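Local coordinates for protein putative glycosidase ph117-related (Bacteroides thetaiotaomicron, PDB 5A7V) that probably acts on beta-linked mannosides as a family GH130 glycosidase, holding mannose in a pocket of its beta-propeller, at residues A[74-79]-A[90-95]; A[49-54]-A[368-373]; A[143-148]-A[160-165]. One frame throughout, in Å; residues are numbered along the deposited sequence.

Contact 1 (A[74-79]-A[90-95]). With MAN (alpha-D-mannopyranose), chain E; MAN (alpha-D-mannopyranose), chain D; BMA (beta-D-mannopyranose), chain C.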
loop_
_atom_site.group_PDB
_atom_site.type_symbol
_atom_site.label_atom_id
_atom_site.label_comp_id
_atom_site.label_asym_id
_atom_site.label_seq_id
_atom_site.Cartn_x
_atom_site.Cartn_y
_atom_site.Cartn_z
ATOM N N ASN A 74 -15.763 -12.346 -2.315
ATOM C CA ASN A 74 -14.642 -13.195 -2.766
ATOM C C ASN A 74 -13.403 -13.012 -1.903
ATOM O O ASN A 74 -12.902 -13.954 -1.326
ATOM C CB ASN A 74 -14.357 -12.937 -4.243
ATOM C CG ASN A 74 -14.195 -14.195 -5.065
ATOM O OD1 ASN A 74 -14.062 -15.313 -4.568
ATOM N ND2 ASN A 74 -14.225 -14.004 -6.370
ATOM N N ASP A 75 -12.932 -11.754 -1.776
ATOM C CA ASP A 75 -11.643 -11.453 -1.180
ATOM C C ASP A 75 -11.667 -10.007 -0.686
ATOM O O ASP A 75 -12.260 -9.153 -1.349
ATOM C CB ASP A 75 -10.519 -11.689 -2.215
ATOM C CG ASP A 75 -10.322 -13.176 -2.563
ATOM O OD1 ASP A 75 -9.776 -13.923 -1.687
ATOM O OD2 ASP A 75 -10.783 -13.531 -3.676
ATOM N N THR A 76 -11.067 -9.764 0.482
ATOM C CA THR A 76 -10.990 -8.415 1.055
ATOM C C THR A 76 -9.531 -8.203 1.489
ATOM O O THR A 76 -9.017 -8.937 2.352
ATOM C CB THR A 76 -11.912 -8.242 2.270
ATOM O OG1 THR A 76 -11.695 -9.268 3.240
ATOM C CG2 THR A 76 -13.345 -8.251 1.842
ATOM N N PHE A 77 -8.819 -7.246 0.891
ATOM C CA PHE A 77 -7.352 -7.208 1.010
ATOM C C PHE A 77 -6.858 -5.778 0.780
ATOM O O PHE A 77 -7.616 -4.824 0.972
ATOM C CB PHE A 77 -6.691 -8.335 0.143
ATOM C CG PHE A 77 -6.949 -8.291 -1.340
ATOM C CD1 PHE A 77 -8.210 -8.571 -1.863
ATOM C CD2 PHE A 77 -5.914 -8.031 -2.246
ATOM C CE1 PHE A 77 -8.410 -8.620 -3.222
ATOM C CE2 PHE A 77 -6.097 -8.074 -3.604
ATOM C CZ PHE A 77 -7.365 -8.369 -4.107
ATOM N N ASN A 78 -5.571 -5.641 0.493
ATOM C CA ASN A 78 -4.863 -4.403 0.084
ATOM C C ASN A 78 -5.553 -3.101 0.505
ATOM O O ASN A 78 -6.246 -2.487 -0.307
ATOM C CB ASN A 78 -4.587 -4.469 -1.399
ATOM C CG ASN A 78 -3.592 -5.575 -1.749
ATOM O OD1 ASN A 78 -3.182 -6.360 -0.892
ATOM N ND2 ASN A 78 -3.274 -5.662 -3.015
ATOM N N PRO A 79 -5.334 -2.750 1.779
ATOM C CA PRO A 79 -6.107 -1.664 2.400
ATOM C C PRO A 79 -5.350 -0.355 2.526
ATOM O O PRO A 79 -4.127 -0.326 2.694
ATOM C CB PRO A 79 -6.347 -2.216 3.809
ATOM C CG PRO A 79 -5.079 -2.944 4.106
ATOM C CD PRO A 79 -4.658 -3.547 2.814
ATOM N N VAL A 90 -10.188 2.230 7.920
ATOM C CA VAL A 90 -9.609 1.432 6.868
ATOM C C VAL A 90 -10.549 1.430 5.662
ATOM O O VAL A 90 -11.778 1.218 5.807
ATOM C CB VAL A 90 -9.343 -0.013 7.367
ATOM C CG1 VAL A 90 -9.090 -1.000 6.222
ATOM C CG2 VAL A 90 -8.196 -0.016 8.339
ATOM N N LEU A 91 -9.979 1.640 4.475
ATOM C CA LEU A 91 -10.666 1.416 3.194
ATOM C C LEU A 91 -10.022 0.184 2.555
ATOM O O LEU A 91 -8.856 0.226 2.186
ATOM C CB LEU A 91 -10.630 2.624 2.265
ATOM C CG LEU A 91 -11.744 3.682 2.467
ATOM C CD1 LEU A 91 -11.602 4.387 3.809
ATOM C CD2 LEU A 91 -11.849 4.629 1.303
ATOM N N TYR A 92 -10.791 -0.888 2.495
ATOM C CA TYR A 92 -10.262 -2.190 2.054
ATOM C C TYR A 92 -10.670 -2.495 0.619
ATOM O O TYR A 92 -11.810 -2.240 0.197
ATOM C CB TYR A 92 -10.642 -3.342 2.991
ATOM C CG TYR A 92 -12.136 -3.512 3.304
ATOM C CD1 TYR A 92 -12.755 -2.816 4.372
ATOM C CD2 TYR A 92 -12.948 -4.360 2.555
ATOM C CE1 TYR A 92 -14.079 -3.015 4.675
ATOM C CE2 TYR A 92 -14.274 -4.569 2.881
ATOM C CZ TYR A 92 -14.832 -3.917 3.952
ATOM O OH TYR A 92 -16.166 -4.102 4.279
ATOM N N ARG A 93 -9.735 -3.077 -0.143
ATOM C CA ARG A 93 -10.048 -3.558 -1.485
ATOM C C ARG A 93 -10.952 -4.792 -1.366
ATOM O O ARG A 93 -10.529 -5.779 -0.786
ATOM C CB ARG A 93 -8.763 -3.903 -2.234
ATOM C CG ARG A 93 -9.000 -4.380 -3.649
ATOM C CD ARG A 93 -7.727 -4.790 -4.377
ATOM N NE ARG A 93 -7.994 -5.340 -5.668
ATOM C CZ ARG A 93 -7.062 -5.776 -6.523
ATOM N NH1 ARG A 93 -5.757 -5.561 -6.298
ATOM N NH2 ARG A 93 -7.430 -6.465 -7.600
ATOM N N ALA A 94 -12.105 -4.770 -1.994
ATOM C CA ALA A 94 -13.056 -5.859 -1.958
ATOM C C ALA A 94 -13.379 -6.289 -3.360
ATOM O O ALA A 94 -13.600 -5.473 -4.264
ATOM C CB ALA A 94 -14.329 -5.421 -1.277
ATOM N N GLU A 95 -13.365 -7.617 -3.578
ATOM C CA GLU A 95 -13.692 -8.208 -4.868
ATOM C C GLU A 95 -14.945 -9.070 -4.802
ATOM O O GLU A 95 -15.154 -9.804 -3.809
ATOM C CB GLU A 95 -12.522 -9.048 -5.412
ATOM C CG GLU A 95 -11.360 -8.190 -5.879
ATOM C CD GLU A 95 -10.198 -9.029 -6.402
ATOM O OE1 GLU A 95 -10.007 -10.195 -5.906
ATOM O OE2 GLU A 95 -9.468 -8.506 -7.297
HETATM C C1 MAN E . 0.681 -6.410 -7.603
HETATM C C2 MAN E . 0.177 -5.517 -6.449
HETATM C C3 MAN E . -1.144 -5.942 -5.778
HETATM C C4 MAN E . -1.190 -7.464 -5.549
HETATM C C5 MAN E . 0.069 -8.185 -6.064
HETATM C C6 MAN E . -0.055 -9.724 -5.983
HETATM O O1 MAN E . 2.193 -6.305 -7.806
HETATM O O2 MAN E . 0.025 -4.209 -7.018
HETATM O O3 MAN E . -2.281 -5.607 -6.550
HETATM O O4 MAN E . -1.396 -7.645 -4.163
HETATM O O5 MAN E . 0.246 -7.780 -7.458
HETATM O O6 MAN E . -1.126 -10.161 -6.830
HETATM C C1 MAN D . -2.398 -7.425 -11.366
HETATM C C2 MAN D . -2.441 -7.385 -9.898
HETATM C C3 MAN D . -3.917 -7.408 -9.570
HETATM C C4 MAN D . -4.738 -6.335 -10.274
HETATM C C5 MAN D . -4.409 -6.266 -11.754
HETATM C C6 MAN D . -4.808 -4.948 -12.382
HETATM O O1 MAN D . -2.720 -8.617 -11.976
HETATM O O2 MAN D . -1.921 -6.179 -9.353
HETATM O O3 MAN D . -4.179 -7.260 -8.167
HETATM O O4 MAN D . -6.141 -6.626 -10.136
HETATM O O5 MAN D . -3.020 -6.380 -11.992
HETATM O O6 MAN D . -4.185 -3.819 -11.758
HETATM C C1 BMA C . -2.342 -7.540 -11.241
HETATM C C2 BMA C . -2.715 -7.548 -9.754
HETATM C C3 BMA C . -4.220 -7.484 -9.627
HETATM C C4 BMA C . -4.760 -6.296 -10.400
HETATM C C5 BMA C . -4.165 -6.218 -11.811
HETATM C C6 BMA C . -4.560 -4.952 -12.547
HETATM O O1 BMA C . -0.958 -7.653 -11.534
HETATM O O2 BMA C . -2.167 -6.400 -9.092
HETATM O O3 BMA C . -4.677 -7.447 -8.222
HETATM O O4 BMA C . -6.187 -6.451 -10.471
HETATM O O5 BMA C . -2.720 -6.286 -11.819
HETATM O O6 BMA C . -4.164 -3.761 -11.860
#

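Contact 2 (A[49-54]-A[368-373]). With SO4 (sulfate ion), chain F.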
loop_
_atom_site.group_PDB
_atom_site.type_symbol
_atom_site.label_atom_id
_atom_site.label_comp_id
_atom_site.label_asym_id
_atom_site.label_seq_id
_atom_site.Cartn_x
_atom_site.Cartn_y
_atom_site.Cartn_z
ATOM N N ASN A 49 -5.776 -11.617 13.791
ATOM C CA ASN A 49 -5.824 -11.661 12.347
ATOM C C ASN A 49 -6.492 -12.910 11.815
ATOM O O ASN A 49 -6.357 -13.979 12.450
ATOM C CB ASN A 49 -4.416 -11.587 11.750
ATOM C CG ASN A 49 -3.810 -10.166 11.802
ATOM O OD1 ASN A 49 -4.509 -9.162 11.721
ATOM N ND2 ASN A 49 -2.526 -10.098 11.865
ATOM N N PRO A 50 -7.112 -12.826 10.639
ATOM C CA PRO A 50 -7.322 -11.601 9.858
ATOM C C PRO A 50 -8.392 -10.684 10.457
ATOM O O PRO A 50 -9.380 -11.161 11.029
ATOM C CB PRO A 50 -7.805 -12.125 8.514
ATOM C CG PRO A 50 -8.452 -13.416 8.813
ATOM C CD PRO A 50 -7.677 -14.010 9.962
ATOM N N VAL A 51 -8.190 -9.377 10.328
ATOM C CA VAL A 51 -9.127 -8.434 10.917
ATOM C C VAL A 51 -10.295 -8.145 10.007
ATOM O O VAL A 51 -11.327 -7.728 10.529
ATOM C CB VAL A 51 -8.449 -7.150 11.425
ATOM C CG1 VAL A 51 -7.513 -7.445 12.585
ATOM C CG2 VAL A 51 -7.745 -6.404 10.311
ATOM N N ILE A 52 -10.152 -8.285 8.686
ATOM C CA ILE A 52 -11.245 -8.119 7.726
ATOM C C ILE A 52 -11.213 -9.304 6.750
ATOM O O ILE A 52 -10.190 -9.536 6.115
ATOM C CB ILE A 52 -11.229 -6.753 6.986
ATOM C CG1 ILE A 52 -11.288 -5.573 8.003
ATOM C CG2 ILE A 52 -12.353 -6.697 5.957
ATOM C CD1 ILE A 52 -11.014 -4.197 7.474
ATOM N N SER A 53 -12.342 -10.018 6.662
ATOM C CA SER A 53 -12.521 -11.148 5.780
ATOM C C SER A 53 -13.774 -10.931 4.909
ATOM O O SER A 53 -14.666 -10.143 5.293
ATOM C CB SER A 53 -12.718 -12.447 6.581
ATOM O OG SER A 53 -11.577 -12.753 7.373
ATOM N N PRO A 54 -13.888 -11.655 3.797
ATOM C CA PRO A 54 -15.079 -11.557 2.969
ATOM C C PRO A 54 -16.382 -11.857 3.699
ATOM O O PRO A 54 -16.403 -12.624 4.690
ATOM C CB PRO A 54 -14.845 -12.583 1.864
ATOM C CG PRO A 54 -13.392 -12.694 1.773
ATOM C CD PRO A 54 -12.848 -12.473 3.154
ATOM N N SER A 368 -6.271 -12.021 -0.210
ATOM C CA SER A 368 -7.503 -12.622 0.298
ATOM C C SER A 368 -8.111 -11.990 1.551
ATOM O O SER A 368 -9.344 -11.966 1.671
ATOM C CB SER A 368 -7.317 -14.126 0.513
ATOM O OG SER A 368 -7.291 -14.800 -0.771
ATOM N N LYS A 369 -7.265 -11.587 2.494
ATOM C CA LYS A 369 -7.680 -11.057 3.797
ATOM C C LYS A 369 -6.969 -9.736 4.076
ATOM O O LYS A 369 -5.933 -9.433 3.444
ATOM C CB LYS A 369 -7.433 -12.068 4.953
ATOM C CG LYS A 369 -7.961 -13.503 4.698
ATOM C CD LYS A 369 -9.463 -13.527 4.766
ATOM C CE LYS A 369 -10.173 -14.874 4.958
ATOM N NZ LYS A 369 -10.041 -15.766 3.815
ATOM N N VAL A 370 -7.424 -9.041 5.114
ATOM C CA VAL A 370 -6.680 -7.900 5.677
ATOM C C VAL A 370 -6.104 -8.288 7.033
ATOM O O VAL A 370 -6.844 -8.797 7.907
ATOM C CB VAL A 370 -7.574 -6.644 5.869
ATOM C CG1 VAL A 370 -6.791 -5.496 6.532
ATOM C CG2 VAL A 370 -8.139 -6.191 4.522
ATOM N N GLY A 371 -4.817 -8.006 7.226
ATOM C CA GLY A 371 -4.156 -8.213 8.498
ATOM C C GLY A 371 -3.651 -6.898 9.055
ATOM O O GLY A 371 -3.511 -5.893 8.326
ATOM N N MET A 372 -3.323 -6.931 10.345
ATOM C CA MET A 372 -2.700 -5.799 11.001
ATOM C C MET A 372 -1.570 -6.237 11.926
ATOM O O MET A 372 -1.522 -7.410 12.381
ATOM C CB MET A 372 -3.754 -4.926 11.662
ATOM C CG MET A 372 -4.457 -5.515 12.802
ATOM S SD MET A 372 -3.576 -5.492 14.367
ATOM C CE MET A 372 -3.060 -3.852 14.537
ATOM N N ALA A 373 -0.689 -5.293 12.240
ATOM C CA ALA A 373 0.376 -5.524 13.233
ATOM C C ALA A 373 0.790 -4.161 13.834
ATOM O O ALA A 373 0.532 -3.109 13.200
ATOM C CB ALA A 373 1.571 -6.231 12.580
HETATM S S SO4 F . -15.206 -10.011 9.994
HETATM O O1 SO4 F . -15.654 -8.577 10.034
HETATM O O2 SO4 F . -14.101 -10.146 9.015
HETATM O O3 SO4 F . -16.362 -10.863 9.613
HETATM O O4 SO4 F . -14.707 -10.424 11.340
#

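Contact 3 (A[143-148]-A[160-165]). With BMA (beta-D-mannopyranose), chain C; MAN (alpha-D-mannopyranose), chain D; MAN (alpha-D-mannopyranose), chain E; SO4 (sulfate ion), chain I.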
loop_
_atom_site.group_PDB
_atom_site.type_symbol
_atom_site.label_atom_id
_atom_site.label_comp_id
_atom_site.label_asym_id
_atom_site.label_seq_id
_atom_site.Cartn_x
_atom_site.Cartn_y
_atom_site.Cartn_z
ATOM N N GLY A 143 -12.526 -1.850 -11.897
ATOM C CA GLY A 143 -12.771 -1.019 -10.701
ATOM C C GLY A 143 -11.552 -0.306 -10.162
ATOM O O GLY A 143 -10.687 0.145 -10.936
ATOM N N CYS A 144 -11.543 -0.161 -8.842
ATOM C CA CYS A 144 -10.668 0.774 -8.125
ATOM C C CYS A 144 -9.926 -0.046 -7.086
ATOM O O CYS A 144 -10.529 -0.599 -6.170
ATOM C CB CYS A 144 -11.510 1.878 -7.468
ATOM S SG CYS A 144 -12.678 2.657 -8.610
ATOM N N GLU A 145 -8.600 -0.130 -7.241
ATOM C CA GLU A 145 -7.776 -1.091 -6.496
ATOM C C GLU A 145 -6.746 -0.409 -5.605
ATOM O O GLU A 145 -6.275 0.707 -5.904
ATOM C CB GLU A 145 -6.965 -1.987 -7.446
ATOM C CG GLU A 145 -7.775 -2.642 -8.530
ATOM C CD GLU A 145 -6.956 -3.381 -9.561
ATOM O OE1 GLU A 145 -5.740 -3.068 -9.735
ATOM O OE2 GLU A 145 -7.543 -4.240 -10.303
ATOM N N ASP A 146 -6.364 -1.066 -4.531
ATOM C CA ASP A 146 -5.094 -0.800 -3.849
ATOM C C ASP A 146 -4.896 0.665 -3.411
ATOM O O ASP A 146 -3.927 1.334 -3.781
ATOM C CB ASP A 146 -3.894 -1.259 -4.681
ATOM C CG ASP A 146 -3.874 -2.747 -5.052
ATOM O OD1 ASP A 146 -4.704 -3.508 -4.553
ATOM O OD2 ASP A 146 -2.956 -3.072 -5.849
ATOM N N PRO A 147 -5.832 1.149 -2.581
ATOM C CA PRO A 147 -5.752 2.559 -2.152
ATOM C C PRO A 147 -4.647 2.804 -1.150
ATOM O O PRO A 147 -4.337 1.960 -0.310
ATOM C CB PRO A 147 -7.129 2.808 -1.501
ATOM C CG PRO A 147 -7.459 1.444 -0.910
ATOM C CD PRO A 147 -6.966 0.454 -1.960
ATOM N N ARG A 148 -4.076 4.013 -1.200
ATOM C CA ARG A 148 -3.262 4.531 -0.115
ATOM C C ARG A 148 -3.830 5.921 0.220
ATOM O O ARG A 148 -4.187 6.657 -0.702
ATOM C CB ARG A 148 -1.798 4.715 -0.475
ATOM C CG ARG A 148 -1.015 3.421 -0.495
ATOM C CD ARG A 148 -0.789 2.936 -1.802
ATOM N NE ARG A 148 0.221 1.865 -1.942
ATOM C CZ ARG A 148 0.032 0.900 -2.805
ATOM N NH1 ARG A 148 -1.050 0.804 -3.495
ATOM N NH2 ARG A 148 0.944 -0.056 -2.906
ATOM N N THR A 160 -4.407 7.701 -3.419
ATOM C CA THR A 160 -3.849 7.175 -4.655
ATOM C C THR A 160 -4.420 5.723 -4.820
ATOM O O THR A 160 -4.637 5.019 -3.832
ATOM C CB THR A 160 -2.332 7.113 -4.609
ATOM O OG1 THR A 160 -1.919 6.198 -3.595
ATOM C CG2 THR A 160 -1.697 8.497 -4.332
ATOM N N TYR A 161 -4.742 5.363 -6.030
ATOM C CA TYR A 161 -5.314 4.011 -6.291
ATOM C C TYR A 161 -5.099 3.645 -7.746
ATOM O O TYR A 161 -4.635 4.465 -8.543
ATOM C CB TYR A 161 -6.804 4.008 -5.914
ATOM C CG TYR A 161 -7.715 4.774 -6.860
ATOM C CD1 TYR A 161 -7.824 6.189 -6.771
ATOM C CD2 TYR A 161 -8.469 4.124 -7.762
ATOM C CE1 TYR A 161 -8.615 6.894 -7.623
ATOM C CE2 TYR A 161 -9.298 4.795 -8.655
ATOM C CZ TYR A 161 -9.398 6.230 -8.573
ATOM O OH TYR A 161 -10.292 6.910 -9.400
ATOM N N THR A 162 -5.370 2.365 -8.081
ATOM C CA THR A 162 -5.280 1.918 -9.449
ATOM C C THR A 162 -6.649 1.865 -10.135
ATOM O O THR A 162 -7.592 1.252 -9.589
ATOM C CB THR A 162 -4.705 0.479 -9.512
ATOM O OG1 THR A 162 -3.540 0.426 -8.693
ATOM C CG2 THR A 162 -4.344 0.139 -10.934
ATOM N N GLN A 163 -6.740 2.464 -11.315
ATOM C CA GLN A 163 -7.877 2.290 -12.199
ATOM C C GLN A 163 -7.608 1.064 -13.065
ATOM O O GLN A 163 -6.559 1.007 -13.705
ATOM C CB GLN A 163 -8.057 3.548 -13.096
ATOM C CG GLN A 163 -8.234 4.819 -12.314
ATOM C CD GLN A 163 -8.343 6.002 -13.238
ATOM O OE1 GLN A 163 -7.410 6.310 -14.004
ATOM N NE2 GLN A 163 -9.435 6.706 -13.148
ATOM N N TRP A 164 -8.571 0.158 -13.150
ATOM C CA TRP A 164 -8.379 -1.036 -13.948
ATOM C C TRP A 164 -9.560 -1.262 -14.884
ATOM O O TRP A 164 -10.709 -1.483 -14.444
ATOM C CB TRP A 164 -8.119 -2.257 -13.056
ATOM C CG TRP A 164 -7.868 -3.594 -13.707
ATOM C CD1 TRP A 164 -8.435 -4.767 -13.318
ATOM C CD2 TRP A 164 -6.987 -3.903 -14.797
ATOM N NE1 TRP A 164 -7.923 -5.808 -14.049
ATOM C CE2 TRP A 164 -7.028 -5.321 -14.971
ATOM C CE3 TRP A 164 -6.127 -3.158 -15.613
ATOM C CZ2 TRP A 164 -6.264 -5.993 -15.932
ATOM C CZ3 TRP A 164 -5.346 -3.842 -16.558
ATOM C CH2 TRP A 164 -5.410 -5.248 -16.707
ATOM N N ASN A 165 -9.265 -1.256 -16.186
ATOM C CA ASN A 165 -10.263 -1.491 -17.247
ATOM C C ASN A 165 -9.991 -2.735 -18.088
ATOM O O ASN A 165 -10.495 -2.874 -19.198
ATOM C CB ASN A 165 -10.359 -0.256 -18.159
ATOM C CG ASN A 165 -9.086 0.004 -18.931
ATOM O OD1 ASN A 165 -8.080 -0.714 -18.776
ATOM N ND2 ASN A 165 -9.103 1.031 -19.759
HETATM C C1 BMA C . -2.342 -7.540 -11.241
HETATM C C2 BMA C . -2.715 -7.548 -9.754
HETATM C C3 BMA C . -4.220 -7.484 -9.627
HETATM C C4 BMA C . -4.760 -6.296 -10.400
HETATM C C5 BMA C . -4.165 -6.218 -11.811
HETATM C C6 BMA C . -4.560 -4.952 -12.547
HETATM O O1 BMA C . -0.958 -7.653 -11.534
HETATM O O2 BMA C . -2.167 -6.400 -9.092
HETATM O O3 BMA C . -4.677 -7.447 -8.222
HETATM O O4 BMA C . -6.187 -6.451 -10.471
HETATM O O5 BMA C . -2.720 -6.286 -11.819
HETATM O O6 BMA C . -4.164 -3.761 -11.860
HETATM C C1 MAN D . -2.398 -7.425 -11.366
HETATM C C2 MAN D . -2.441 -7.385 -9.898
HETATM C C3 MAN D . -3.917 -7.408 -9.570
HETATM C C4 MAN D . -4.738 -6.335 -10.274
HETATM C C5 MAN D . -4.409 -6.266 -11.754
HETATM C C6 MAN D . -4.808 -4.948 -12.382
HETATM O O1 MAN D . -2.720 -8.617 -11.976
HETATM O O2 MAN D . -1.921 -6.179 -9.353
HETATM O O3 MAN D . -4.179 -7.260 -8.167
HETATM O O4 MAN D . -6.141 -6.626 -10.136
HETATM O O5 MAN D . -3.020 -6.380 -11.992
HETATM O O6 MAN D . -4.185 -3.819 -11.758
HETATM C C1 MAN E . 0.681 -6.410 -7.603
HETATM C C2 MAN E . 0.177 -5.517 -6.449
HETATM C C3 MAN E . -1.144 -5.942 -5.778
HETATM C C4 MAN E . -1.190 -7.464 -5.549
HETATM C C5 MAN E . 0.069 -8.185 -6.064
HETATM C C6 MAN E . -0.055 -9.724 -5.983
HETATM O O1 MAN E . 2.193 -6.305 -7.806
HETATM O O2 MAN E . 0.025 -4.209 -7.018
HETATM O O3 MAN E . -2.281 -5.607 -6.550
HETATM O O4 MAN E . -1.396 -7.645 -4.163
HETATM O O5 MAN E . 0.246 -7.780 -7.458
HETATM O O6 MAN E . -1.126 -10.161 -6.830
HETATM S S SO4 I . -7.201 2.213 -22.680
HETATM O O1 SO4 I . -6.849 1.669 -21.361
HETATM O O2 SO4 I . -8.541 2.865 -22.621
HETATM O O3 SO4 I . -7.194 1.100 -23.672
HETATM O O4 SO4 I . -6.261 3.282 -23.099
HETATM O O HOH W 1 -3.366 -2.399 -8.489
HETATM O O HOH W 2 -2.319 1.644 -6.606
#

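Contact 1 (A[74-79]-A[90-95])
Phe77 lies alongside Arg93, the two side chains running the same way, with the ring and guanidinium planes 32° apart. Phe77 CZ sits over the middle of the guanidinium, 3.5 Å from Arg93 NE, while Arg93 CD makes a CH-pi contact over one face of the ring, offset toward its rim. The arginine is extended from CG to NE, and its CG stands opposite the backbone N (chi1 -179°), which lays the guanidinium against the CZ end of the ring and turns its edge to the sugars. Glu95 meets the same ring differently: its OE1 comes in at the edge, 3.5 Å from Phe77 CE1, with the carboxylate turned steeply against the ring. Its OE2 takes a weak, salt-bridged bond of 2.9 Å from Arg93 NH2. Glu95 OE1 and Asp75 OD2, like charges 4.1 Å apart, both pair with Arg105 NH1, which probably offsets their repulsion, and Asp75 OD1 is hydrogen-bonded to Ser368 OG.

The two strands form the antiparallel hairpin that starts a four-stranded sheet, a blade of the five-bladed beta-propeller found in GH130 enzymes. A classic bulge, Asn74 and Asp75 both facing Glu95, begins the pairing. On the face opposite Phe77, Thr76 CG2 lies 3.9 Å from Tyr92 CE2, the two side chains side by side.

Arg93 reaches one mannose site, modelled as overlapping alpha and beta anomers, with its edge: NH1 bonds O3 of the beta form at 2.9 Å. Asn78 ND2 gives O4 of the second mannose a nearly straight bond (3.0 Å, 171°). Asp146 OD1 accepts a hydrogen bond from Asn78 ND2 and forms a salt bridge with Arg93 NH1.

Contact 2 (A[49-54]-A[368-373])
Val51 and Val370 meet obliquely, CG2 of the first 4.0 Å from CG1 of the second, and the other branch of Val51 goes to a different neighbour: its CG1 pushes against Met372 CG at 3.6 Å, the two side chains crossing at about a right angle. Met372 then folds back on itself, bent at chi2 and chi3, and its end leads away; the side chain also touches Tyr360 and Tyr362. Val370 is shared as well. While its CG1 receives Val51, its CB rests 3.8 Å from Ile52 CB, so the valine straddles two successive residues of the 49-54 segment.

Those two residues form a classic beta bulge, both facing Val370, whose O accepts a 2.8 Å bond from Val51 N and a longer, weak one from Ile52 N. The segment thereby adds to strand 369-375, an outermost strand of the three-stranded sheet that comes last in the chain. Joining residues from near the N-terminus to the final blade in this way is consistent with the "velcro" closure of beta-propellers.

Lys369 supplies the long ridge. Bent at chi2 (-72°), its aliphatic chain runs beside the ring of Pro50, which follows a cis peptide bond, and Lys369 CB approaches Pro50 CB to 3.6 Å. Farther out, Lys369 CD lies 3.4 Å from Ser53 OG, and Pro54 crosses the chain there.

At the other end Gly371 brings only its CA up to Asn49 OD1, and the amide settles against the strand. Asn49 OD1 accepts from Met372 N at 2.9 Å, and Asn49 ND2 gives an equally short bond to Met372 O, on a lone pair of that carbonyl. Beyond the bulge, Ser53 N holds a sulfate, probably from the crystallisation liquor, that Arg122 also binds.

Contact 3 (A[143-148]-A[160-165])
Glu145 and Thr162 share a water that three groups grip: it donates to Glu145 OE1 and Asp146 OD2 and accepts from Thr162 OG1, each at 2.8 Å. A second water donates to Thr162 OG1, so the Thr162 hydroxyl donates to one water and accepts from the other. The strands make an antiparallel hairpin, the first two of a four-stranded propeller blade, and a beta bulge between Glu145 and Arg148 shifts the register by one.

The water helps hold two acids that face sugar. Glu145, extended beyond CG, puts its OE2 2.6 Å from O4 of the beta-mannose and its OE1 2.7 Å from O6 of the overlapping alpha form, while Asp146 OD2 lies 2.7 Å from O3 of the other mannose. Trp164 closes in beside Glu145, its CD1 3.2 Å from Glu145 OE2; its NE1 is hydrogen-bonded to Gly103 O.

On the other face, Cys144 CB meets Tyr161 CD2 at 3.8 Å, the sulfur lying oblique to the ring. The Trp164 indole presents one face to the sugar, with C6 of the beta-mannose over the ring centre, 3.4 Å above its plane and 3.5 Å from Trp164 CD2.

Overall arrangement
Contacts 1 and 3 are the leading hairpins of two successive four-stranded blades, met one after the other along the chain, and contact 2 encloses both by bringing residues 49-54, early in the chain, to strand 369-375, near its end. Contact 1 sits in the middle, its centre 9 Å from that of contact 2 and 11 Å from that of contact 3; contacts 2 and 3 are 19 Å apart and do not touch. Ser368, its side chain about 10 Å from a bound mannose, links the first two through Asp75 and Thr76. Contacts 1 and 3 touch directly, through Arg93 and Asn78 to Asp146, and both reach the same mannose sites, so two neighbouring blades each supply part of the pocket.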